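Local coordinates for FBP protein (Leishmania major, PDB 5OEZ), which probably catalyses the magnesium-dependent hydrolysis of fructose 1,6-bisphosphate to fructose 6-phosphate and phosphate in carbohydrate biosynthesis, at residues C[95-100]-C[281-286]; C[113-118]-C[134-139]; C[206-211]-C[322-327]. One frame throughout, in Å; residues are numbered along the deposited sequence.

Contact 1: C[95-100]-C[281-286]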
loop_
_atom_site.group_PDB
_atom_site.type_symbol
_atom_site.label_atom_id
_atom_site.label_comp_id
_atom_site.label_asym_id
_atom_site.label_seq_id
_atom_site.Cartn_x
_atom_site.Cartn_y
_atom_site.Cartn_z
ATOM N N GLY C 95 -29.873 6.304 -9.424
ATOM C CA GLY C 95 -30.718 5.857 -8.330
ATOM C C GLY C 95 -29.889 5.172 -7.273
ATOM O O GLY C 95 -29.363 4.093 -7.500
ATOM N N SER C 96 -29.775 5.805 -6.115
ATOM C CA SER C 96 -29.138 5.198 -4.947
ATOM C C SER C 96 -30.184 4.580 -4.024
ATOM O O SER C 96 -31.155 5.238 -3.697
ATOM C CB SER C 96 -28.402 6.274 -4.170
ATOM O OG SER C 96 -27.764 5.707 -3.046
ATOM N N GLU C 97 -29.951 3.348 -3.569
ATOM C CA GLU C 97 -30.868 2.654 -2.662
ATOM C C GLU C 97 -31.219 3.445 -1.402
ATOM O O GLU C 97 -32.344 3.345 -0.917
ATOM C CB GLU C 97 -30.300 1.305 -2.224
ATOM C CG GLU C 97 -31.332 0.381 -1.596
ATOM C CD GLU C 97 -30.746 -1.015 -1.328
ATOM O OE1 GLU C 97 -29.783 -1.102 -0.572
ATOM O OE2 GLU C 97 -31.215 -2.057 -1.859
ATOM N N GLU C 98 -30.270 4.237 -0.905
ATOM C CA GLU C 98 -30.449 5.022 0.309
ATOM C C GLU C 98 -31.377 6.232 0.149
ATOM O O GLU C 98 -31.940 6.700 1.146
ATOM C CB GLU C 98 -29.098 5.503 0.843
ATOM C CG GLU C 98 -28.023 4.401 0.978
ATOM C CD GLU C 98 -26.836 4.794 1.855
ATOM O OE1 GLU C 98 -26.654 5.992 2.158
ATOM O OE2 GLU C 98 -26.066 3.885 2.246
ATOM N N GLU C 99 -31.617 6.673 -1.086
ATOM C CA GLU C 99 -32.394 7.882 -1.350
ATOM C C GLU C 99 -33.801 7.611 -1.883
ATOM O O GLU C 99 -34.047 6.640 -2.598
ATOM C CB GLU C 99 -31.633 8.740 -2.331
ATOM C CG GLU C 99 -30.206 8.967 -1.876
ATOM C CD GLU C 99 -29.482 10.036 -2.661
ATOM O OE1 GLU C 99 -29.968 10.449 -3.733
ATOM O OE2 GLU C 99 -28.421 10.470 -2.183
ATOM N N GLU C 100 -34.729 8.488 -1.530
ATOM C CA GLU C 100 -36.120 8.296 -1.931
ATOM C C GLU C 100 -36.383 8.579 -3.421
ATOM O O GLU C 100 -37.242 7.937 -4.018
ATOM C CB GLU C 100 -37.098 9.021 -1.012
ATOM C CG GLU C 100 -38.485 8.344 -0.922
ATOM C CD GLU C 100 -38.513 6.886 -0.410
ATOM O OE1 GLU C 100 -37.465 6.285 -0.090
ATOM O OE2 GLU C 100 -39.623 6.311 -0.328
ATOM N N LEU C 281 -35.773 -4.920 -5.633
ATOM C CA LEU C 281 -35.645 -5.414 -7.006
ATOM C C LEU C 281 -34.605 -4.676 -7.853
ATOM O O LEU C 281 -33.694 -5.297 -8.383
ATOM C CB LEU C 281 -37.000 -5.327 -7.709
ATOM C CG LEU C 281 -37.082 -5.835 -9.143
ATOM C CD1 LEU C 281 -36.786 -7.315 -9.194
ATOM C CD2 LEU C 281 -38.451 -5.556 -9.704
ATOM N N LEU C 282 -34.731 -3.359 -7.955
ATOM C CA LEU C 282 -33.858 -2.571 -8.821
ATOM C C LEU C 282 -32.406 -2.501 -8.370
ATOM O O LEU C 282 -31.488 -2.602 -9.192
ATOM C CB LEU C 282 -34.355 -1.136 -8.930
ATOM C CG LEU C 282 -35.396 -0.837 -10.000
ATOM C CD1 LEU C 282 -35.676 0.657 -10.039
ATOM C CD2 LEU C 282 -34.976 -1.305 -11.389
ATOM N N TYR C 283 -32.215 -2.306 -7.073
ATOM C CA TYR C 283 -30.906 -2.009 -6.531
ATOM C C TYR C 283 -30.050 -3.250 -6.233
ATOM O O TYR C 283 -28.827 -3.154 -6.262
ATOM C CB TYR C 283 -31.054 -1.172 -5.266
ATOM C CG TYR C 283 -31.867 0.083 -5.452
ATOM C CD1 TYR C 283 -31.303 1.238 -5.996
ATOM C CD2 TYR C 283 -33.186 0.131 -5.062
ATOM C CE1 TYR C 283 -32.059 2.397 -6.151
ATOM C CE2 TYR C 283 -33.940 1.280 -5.214
ATOM C CZ TYR C 283 -33.368 2.409 -5.759
ATOM O OH TYR C 283 -34.129 3.535 -5.902
ATOM N N GLU C 284 -30.691 -4.389 -5.938
ATOM C CA GLU C 284 -30.022 -5.604 -5.443
ATOM C C GLU C 284 -30.433 -6.863 -6.201
ATOM O O GLU C 284 -29.583 -7.531 -6.780
ATOM C CB GLU C 284 -30.313 -5.823 -3.946
ATOM C CG GLU C 284 -29.889 -4.668 -3.045
ATOM C CD GLU C 284 -30.481 -4.725 -1.638
ATOM O OE1 GLU C 284 -31.578 -5.295 -1.431
ATOM O OE2 GLU C 284 -29.844 -4.171 -0.716
ATOM N N ALA C 285 -31.717 -7.219 -6.163
ATOM C CA ALA C 285 -32.145 -8.523 -6.684
ATOM C C ALA C 285 -31.976 -8.681 -8.210
ATOM O O ALA C 285 -31.450 -9.688 -8.665
ATOM C CB ALA C 285 -33.580 -8.817 -6.265
ATOM N N ALA C 286 -32.413 -7.705 -8.993
ATOM C CA ALA C 286 -32.280 -7.793 -10.470
ATOM C C ALA C 286 -30.819 -7.785 -10.976
ATOM O O ALA C 286 -30.455 -8.626 -11.786
ATOM C CB ALA C 286 -33.102 -6.708 -11.162
#

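Contact 2: C[113-118]-C[134-139]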
loop_
_atom_site.group_PDB
_atom_site.type_symbol
_atom_site.label_atom_id
_atom_site.label_comp_id
_atom_site.label_asym_id
_atom_site.label_seq_id
_atom_site.Cartn_x
_atom_site.Cartn_y
_atom_site.Cartn_z
ATOM N N TYR C 113 -27.152 6.240 -19.886
ATOM C CA TYR C 113 -27.315 5.122 -18.961
ATOM C C TYR C 113 -28.154 5.509 -17.743
ATOM O O TYR C 113 -28.030 6.612 -17.212
ATOM C CB TYR C 113 -25.950 4.567 -18.528
ATOM C CG TYR C 113 -25.240 3.850 -19.650
ATOM C CD1 TYR C 113 -25.792 2.710 -20.224
ATOM C CD2 TYR C 113 -24.011 4.297 -20.130
ATOM C CE1 TYR C 113 -25.146 2.033 -21.244
ATOM C CE2 TYR C 113 -23.362 3.629 -21.159
ATOM C CZ TYR C 113 -23.934 2.499 -21.716
ATOM O OH TYR C 113 -23.303 1.822 -22.744
ATOM N N LEU C 114 -29.019 4.585 -17.321
ATOM C CA LEU C 114 -29.727 4.672 -16.041
ATOM C C LEU C 114 -29.013 3.693 -15.130
ATOM O O LEU C 114 -28.886 2.528 -15.485
ATOM C CB LEU C 114 -31.197 4.253 -16.178
ATOM C CG LEU C 114 -32.127 5.104 -17.065
ATOM C CD1 LEU C 114 -32.012 4.724 -18.523
ATOM C CD2 LEU C 114 -33.575 4.948 -16.613
ATOM N N ILE C 115 -28.555 4.144 -13.964
ATOM C CA ILE C 115 -27.813 3.263 -13.064
ATOM C C ILE C 115 -28.430 3.283 -11.672
ATOM O O ILE C 115 -28.729 4.335 -11.121
ATOM C CB ILE C 115 -26.301 3.570 -13.041
ATOM C CG1 ILE C 115 -25.586 2.636 -12.072
ATOM C CG2 ILE C 115 -26.014 5.014 -12.673
ATOM C CD1 ILE C 115 -24.097 2.506 -12.348
ATOM N N PHE C 116 -28.653 2.088 -11.139
ATOM C CA PHE C 116 -29.259 1.903 -9.846
ATOM C C PHE C 116 -28.266 1.111 -9.048
ATOM O O PHE C 116 -27.846 0.046 -9.492
ATOM C CB PHE C 116 -30.592 1.169 -9.995
ATOM C CG PHE C 116 -31.584 1.966 -10.760
ATOM C CD1 PHE C 116 -32.341 2.928 -10.120
ATOM C CD2 PHE C 116 -31.704 1.816 -12.131
ATOM C CE1 PHE C 116 -33.246 3.708 -10.823
ATOM C CE2 PHE C 116 -32.597 2.594 -12.846
ATOM C CZ PHE C 116 -33.368 3.547 -12.193
ATOM N N PHE C 117 -27.885 1.631 -7.886
ATOM C CA PHE C 117 -26.828 1.011 -7.124
ATOM C C PHE C 117 -27.106 0.980 -5.636
ATOM O O PHE C 117 -27.800 1.830 -5.110
ATOM C CB PHE C 117 -25.487 1.708 -7.427
ATOM C CG PHE C 117 -25.434 3.146 -6.994
ATOM C CD1 PHE C 117 -25.914 4.163 -7.813
ATOM C CD2 PHE C 117 -24.912 3.484 -5.757
ATOM C CE1 PHE C 117 -25.874 5.488 -7.394
ATOM C CE2 PHE C 117 -24.888 4.804 -5.332
ATOM C CZ PHE C 117 -25.379 5.810 -6.144
ATOM N N ASP C 118 -26.596 -0.062 -4.986
ATOM C CA ASP C 118 -26.507 -0.136 -3.545
ATOM C C ASP C 118 -25.029 0.154 -3.206
ATOM O O ASP C 118 -24.171 -0.700 -3.411
ATOM C CB ASP C 118 -26.949 -1.522 -3.070
ATOM C CG ASP C 118 -26.937 -1.667 -1.548
ATOM O OD1 ASP C 118 -26.686 -0.681 -0.820
ATOM O OD2 ASP C 118 -27.216 -2.791 -1.068
ATOM N N SER C 134 -20.828 -3.786 -2.733
ATOM C CA SER C 134 -21.554 -2.772 -3.513
ATOM C C SER C 134 -22.152 -3.493 -4.687
ATOM O O SER C 134 -21.538 -4.412 -5.199
ATOM C CB SER C 134 -20.620 -1.670 -4.058
ATOM O OG SER C 134 -19.879 -1.008 -3.042
ATOM N N ILE C 135 -23.316 -3.040 -5.153
ATOM C CA ILE C 135 -24.030 -3.669 -6.269
ATOM C C ILE C 135 -24.568 -2.599 -7.214
ATOM O O ILE C 135 -25.011 -1.546 -6.755
ATOM C CB ILE C 135 -25.242 -4.491 -5.778
ATOM C CG1 ILE C 135 -24.851 -5.393 -4.606
ATOM C CG2 ILE C 135 -25.822 -5.335 -6.916
ATOM C CD1 ILE C 135 -26.033 -5.992 -3.866
ATOM N N TRP C 136 -24.548 -2.866 -8.520
ATOM C CA TRP C 136 -25.130 -1.937 -9.477
ATOM C C TRP C 136 -25.714 -2.658 -10.685
ATOM O O TRP C 136 -25.260 -3.730 -11.044
ATOM C CB TRP C 136 -24.099 -0.875 -9.935
ATOM C CG TRP C 136 -22.963 -1.486 -10.610
ATOM C CD1 TRP C 136 -22.854 -1.761 -11.937
ATOM C CD2 TRP C 136 -21.758 -1.956 -9.993
ATOM N NE1 TRP C 136 -21.638 -2.349 -12.183
ATOM C CE2 TRP C 136 -20.957 -2.496 -11.008
ATOM C CE3 TRP C 136 -21.282 -1.962 -8.683
ATOM C CZ2 TRP C 136 -19.722 -3.049 -10.757
ATOM C CZ3 TRP C 136 -20.041 -2.509 -8.436
ATOM C CH2 TRP C 136 -19.278 -3.041 -9.463
ATOM N N GLY C 137 -26.727 -2.044 -11.283
ATOM C CA GLY C 137 -27.346 -2.524 -12.509
ATOM C C GLY C 137 -27.522 -1.334 -13.418
ATOM O O GLY C 137 -27.872 -0.243 -12.960
ATOM N N VAL C 138 -27.315 -1.558 -14.708
ATOM C CA VAL C 138 -27.320 -0.498 -15.711
ATOM C C VAL C 138 -28.336 -0.805 -16.828
ATOM O O VAL C 138 -28.370 -1.911 -17.367
ATOM C CB VAL C 138 -25.917 -0.354 -16.348
ATOM C CG1 VAL C 138 -25.858 0.835 -17.323
ATOM C CG2 VAL C 138 -24.830 -0.213 -15.291
ATOM N N TRP C 139 -29.167 0.180 -17.144
ATOM C CA TRP C 139 -30.145 0.104 -18.228
ATOM C C TRP C 139 -29.800 1.228 -19.202
ATOM O O TRP C 139 -29.043 2.149 -18.853
ATOM C CB TRP C 139 -31.560 0.325 -17.702
ATOM C CG TRP C 139 -32.213 -0.853 -17.079
ATOM C CD1 TRP C 139 -33.144 -1.667 -17.651
ATOM C CD2 TRP C 139 -32.052 -1.315 -15.740
ATOM N NE1 TRP C 139 -33.561 -2.620 -16.762
ATOM C CE2 TRP C 139 -32.913 -2.423 -15.573
ATOM C CE3 TRP C 139 -31.268 -0.902 -14.660
ATOM C CZ2 TRP C 139 -33.005 -3.131 -14.377
ATOM C CZ3 TRP C 139 -31.366 -1.610 -13.454
ATOM C CH2 TRP C 139 -32.215 -2.717 -13.332
#

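Contact 3: C[206-211]-C[322-327]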
loop_
_atom_site.group_PDB
_atom_site.type_symbol
_atom_site.label_atom_id
_atom_site.label_comp_id
_atom_site.label_asym_id
_atom_site.label_seq_id
_atom_site.Cartn_x
_atom_site.Cartn_y
_atom_site.Cartn_z
ATOM N N ILE C 206 -16.815 -17.184 -15.315
ATOM C CA ILE C 206 -17.312 -17.837 -14.110
ATOM C C ILE C 206 -18.577 -18.640 -14.427
ATOM O O ILE C 206 -19.523 -18.106 -15.011
ATOM C CB ILE C 206 -17.628 -16.821 -13.000
ATOM C CG1 ILE C 206 -16.338 -16.162 -12.519
ATOM C CG2 ILE C 206 -18.340 -17.504 -11.836
ATOM C CD1 ILE C 206 -16.531 -15.018 -11.560
ATOM N N SER C 207 -18.565 -19.919 -14.052
ATOM C CA SER C 207 -19.686 -20.828 -14.262
ATOM C C SER C 207 -20.066 -21.421 -12.920
ATOM O O SER C 207 -19.245 -22.108 -12.313
ATOM C CB SER C 207 -19.299 -21.983 -15.198
ATOM O OG SER C 207 -19.109 -21.553 -16.527
ATOM N N ILE C 208 -21.298 -21.180 -12.477
ATOM C CA ILE C 208 -21.811 -21.776 -11.218
ATOM C C ILE C 208 -22.087 -23.260 -11.496
ATOM O O ILE C 208 -22.771 -23.589 -12.458
ATOM C CB ILE C 208 -23.167 -21.174 -10.676
ATOM C CG1 ILE C 208 -23.226 -19.641 -10.571
ATOM C CG2 ILE C 208 -23.520 -21.737 -9.285
ATOM C CD1 ILE C 208 -24.628 -19.111 -10.312
ATOM N N PRO C 209 -21.553 -24.162 -10.662
ATOM C CA PRO C 209 -21.877 -25.589 -10.841
ATOM C C PRO C 209 -23.387 -25.876 -10.821
ATOM O O PRO C 209 -24.116 -25.196 -10.118
ATOM C CB PRO C 209 -21.202 -26.255 -9.636
ATOM C CG PRO C 209 -20.089 -25.318 -9.242
ATOM C CD PRO C 209 -20.571 -23.940 -9.577
ATOM N N LYS C 210 -23.831 -26.858 -11.599
ATOM C CA LYS C 210 -25.247 -27.190 -11.679
ATOM C C LYS C 210 -25.797 -27.718 -10.353
ATOM O O LYS C 210 -26.968 -27.483 -10.057
ATOM C CB LYS C 210 -25.568 -28.146 -12.842
ATOM C CG LYS C 210 -25.037 -29.560 -12.681
ATOM C CD LYS C 210 -25.201 -30.370 -13.955
ATOM C CE LYS C 210 -24.789 -31.831 -13.757
ATOM N NZ LYS C 210 -25.105 -32.700 -14.929
ATOM N N LYS C 211 -24.975 -28.419 -9.574
ATOM C CA LYS C 211 -25.334 -28.771 -8.200
ATOM C C LYS C 211 -24.154 -28.667 -7.234
ATOM O O LYS C 211 -23.000 -28.797 -7.623
ATOM C CB LYS C 211 -25.944 -30.168 -8.124
ATOM C CG LYS C 211 -25.008 -31.318 -8.472
ATOM C CD LYS C 211 -25.408 -32.581 -7.718
ATOM C CE LYS C 211 -24.864 -32.560 -6.278
ATOM N NZ LYS C 211 -25.776 -33.159 -5.262
ATOM N N PHE C 322 -31.613 -18.051 -5.288
ATOM C CA PHE C 322 -30.522 -17.923 -6.270
ATOM C C PHE C 322 -29.529 -19.068 -6.142
ATOM O O PHE C 322 -29.128 -19.411 -5.040
ATOM C CB PHE C 322 -29.683 -16.654 -6.010
ATOM C CG PHE C 322 -30.338 -15.347 -6.386
ATOM C CD1 PHE C 322 -31.565 -15.266 -7.028
ATOM C CD2 PHE C 322 -29.678 -14.169 -6.108
ATOM C CE1 PHE C 322 -32.113 -14.031 -7.354
ATOM C CE2 PHE C 322 -30.209 -12.933 -6.449
ATOM C CZ PHE C 322 -31.427 -12.861 -7.073
ATOM N N GLY C 323 -29.060 -19.586 -7.270
ATOM C CA GLY C 323 -27.821 -20.348 -7.284
ATOM C C GLY C 323 -27.753 -21.412 -8.347
ATOM O O GLY C 323 -28.270 -21.239 -9.466
ATOM N N SER C 324 -27.088 -22.509 -7.975
ATOM C CA SER C 324 -26.950 -23.684 -8.813
ATOM C C SER C 324 -28.326 -24.111 -9.303
ATOM O O SER C 324 -29.291 -24.150 -8.530
ATOM C CB SER C 324 -26.302 -24.808 -8.010
ATOM O OG SER C 324 -24.988 -24.462 -7.601
ATOM N N ARG C 325 -28.413 -24.438 -10.586
ATOM C CA ARG C 325 -29.709 -24.632 -11.204
ATOM C C ARG C 325 -30.499 -25.821 -10.635
ATOM O O ARG C 325 -31.703 -25.711 -10.446
ATOM C CB ARG C 325 -29.631 -24.631 -12.747
ATOM C CG ARG C 325 -28.759 -25.672 -13.412
ATOM C CD ARG C 325 -28.748 -25.558 -14.953
ATOM N NE ARG C 325 -27.626 -26.295 -15.572
ATOM C CZ ARG C 325 -27.657 -27.569 -15.985
ATOM N NH1 ARG C 325 -28.762 -28.306 -15.862
ATOM N NH2 ARG C 325 -26.565 -28.122 -16.523
ATOM N N GLN C 326 -29.841 -26.936 -10.366
ATOM C CA GLN C 326 -30.512 -28.087 -9.766
ATOM C C GLN C 326 -30.890 -27.860 -8.307
ATOM O O GLN C 326 -31.874 -28.409 -7.855
ATOM C CB GLN C 326 -29.680 -29.354 -9.915
ATOM C CG GLN C 326 -29.572 -29.805 -11.374
ATOM C CD GLN C 326 -28.704 -31.031 -11.564
ATOM O OE1 GLN C 326 -28.249 -31.655 -10.596
ATOM N NE2 GLN C 326 -28.480 -31.390 -12.813
ATOM N N GLU C 327 -30.137 -27.036 -7.585
ATOM C CA GLU C 327 -30.493 -26.709 -6.200
ATOM C C GLU C 327 -31.719 -25.807 -6.122
ATOM O O GLU C 327 -32.590 -26.019 -5.285
ATOM C CB GLU C 327 -29.320 -26.040 -5.463
ATOM C CG GLU C 327 -28.033 -26.859 -5.399
ATOM C CD GLU C 327 -28.169 -28.191 -4.677
ATOM O OE1 GLU C 327 -29.082 -28.350 -3.815
ATOM O OE2 GLU C 327 -27.339 -29.087 -4.968
HETATM O O HOH W 1 -25.973 -23.893 -12.223
#

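Contact 1: C[95-100]-C[281-286]
Glu97 lies over one face of the Tyr283 ring and carries its carboxylate up to that of Glu284, building part of the metal site of the class 1 fructose-1,6-bisphosphatase fold. The two sides are the type I turn Ser96 to Glu99, begun on the last residue of strand 91-96, and the first turn of helix 281-294. CA of Glu97 stands over the ring centre, 3.7 Å from the Tyr283 centroid and 14° off the ring normal, a CH-pi contact. CB of Glu97 continues across the same face, 3.8 Å from Tyr283 CG. At the ring edge, near its plane, Gly95 O comes within 3.5 Å of Tyr283 CE1; Gly95 has no side chain to intervene.

With CG anti to the backbone N (chi1 -165°) and the chain extended beyond it, Glu97 reaches past the ring to the helix. Its carboxylate stands at 86° to that of Glu284, and Glu97 OE1 is 3.1 Å from Glu284 OE2, both acceptors. In another structure of this protein both glutamates bind the same manganese ion, and Glu97 also binds a second; here the ions are absent, and the closer approach modelled at Glu97 OE2 is doubtful. Asp118, a ligand of both ions, adds another acidic oxygen.

In the second shell, Arg280 grips both acids, its NH1 in a salt bridge with Glu97 OE2 and its backbone N donating to Glu284 OE1. His315 meets the Tyr283 ring. Asn78 bonds both Ser96 OG and Glu99 OE2, and Lys82 pairs with that OE2, linking the ends of the turn, closed by Glu99 N to Ser96 O at 3.0 Å. The helix opens with a wide pi-type turn, where Ala286 N donates to Leu281 O at 2.8 Å.

Contact 2: C[113-118]-C[134-139]
Leu114 and Trp139 exchange two backbone hydrogen bonds at one end of an antiparallel beta hairpin, strands 113-121 and 132-140, inside the large sheet of the N-terminal domain. Phe116 with Gly137 and Asp118 with Ile135 repeat the exchange, making six bonds; the shortest is Asp118 N to Ile135 O at 2.8 Å. Between them sit the non-hydrogen-bonded pairs Ile115-Val138 and Phe117-Trp136. Weaker CA-H...O contacts add to these, such as Phe117 CA to Ile135 O at 3.2 Å.

Apolar packing divides between the faces. On one, CD1 of Ile115 reaches Val138 CG2 at 4.1 Å, and CB of Phe117 meets CB of Trp136 at 3.9 Å; Val138 CG1 packs against CD1 of Tyr113, an AMP-binding residue. On the other, Phe116 CD2 lies 3.7 Å from Trp139 CZ3, the ring planes 81° apart in an oblique pairing. Glycine suits position 137 because a CB would be crowded by that indole. Trp139 NE1 donates to Lys161 O.

Bonded on both edges, to this partner and to strand 91-96, strand 113-118 is a well-fixed backbone for presenting Asp118, whose carboxylate binds both manganese ions when they are present.

Contact 3: C[206-211]-C[322-327]
The N-terminus of helix 325-338, the last helix modelled, is met by backbone carbonyls of the 206-211 loop, with Pro209 O and Lys210 O facing Ser324 and the first helical N-H groups. Ser324 holds the N-cap position, but its side chain makes no capping bond. With OG anti to its own carbonyl carbon (chi1 -63°), the serine instead donates to Pro209 O at 2.8 Å and accepts from Gly264 N, so the small hydroxyl ties two loops together. Gln326 N binds Lys210 O at 2.9 Å. A carbonyl oxygen suits a helix start, where the N-H groups have no earlier helical carbonyl to bind. Arg325 N is served by a water at 3.0 Å, which probably also donates to Pro209 O.

Around these bonds the side chains sort by character. Ile208 CG2 lies 3.5 Å from Ser324 OG, and the same side chain also touches Leu260 and Val292 in the domain interior. Lys210, more exposed, extends beside Gln326, both pointing the same way, with CD 3.6 Å from Gln326 NE2; its CB covers one face of the Arg325 guanidinium toward the rim. Long aliphatic stems suit such a surface, since they pack while their polar ends can remain in solvent. Gly323, just ahead of the cap, has phi 150° and psi -145°, where any CB would strike the preceding carbonyl oxygen.

The contact thus joins the loop between strands 198-203 and 214-216 to the junction of strand 317-323 and the final helix. Buried Glu327 completes it: OE1 bonds Tyr244 OH, OE2 takes the backbone N of Arg212, and that same OE2 touches CB of Lys211 at 3.6 Å.

How the contacts relate
Contacts 1 and 2 are neighbours, their centres 8 Å apart, on adjacent strands of the large sheet: Gly95 N and O probably bond Ile115 O and Phe117 N. Contact 2 is nested in the long loop closed by contact 1; the hairpin lies within the N-terminal domain, while contact 1 joins helix 281-294 of the C-terminal domain to the end of the neighbouring strand 91-96. Their acids converge on one metal site at this boundary. Contact 3 lies about 25 Å from contact 1, centre to centre, on the opposite side of the chain's centre. It follows contact 2 in sequence and alternates with contact 1, which it touches where Phe322 CZ packs on Ala285 O.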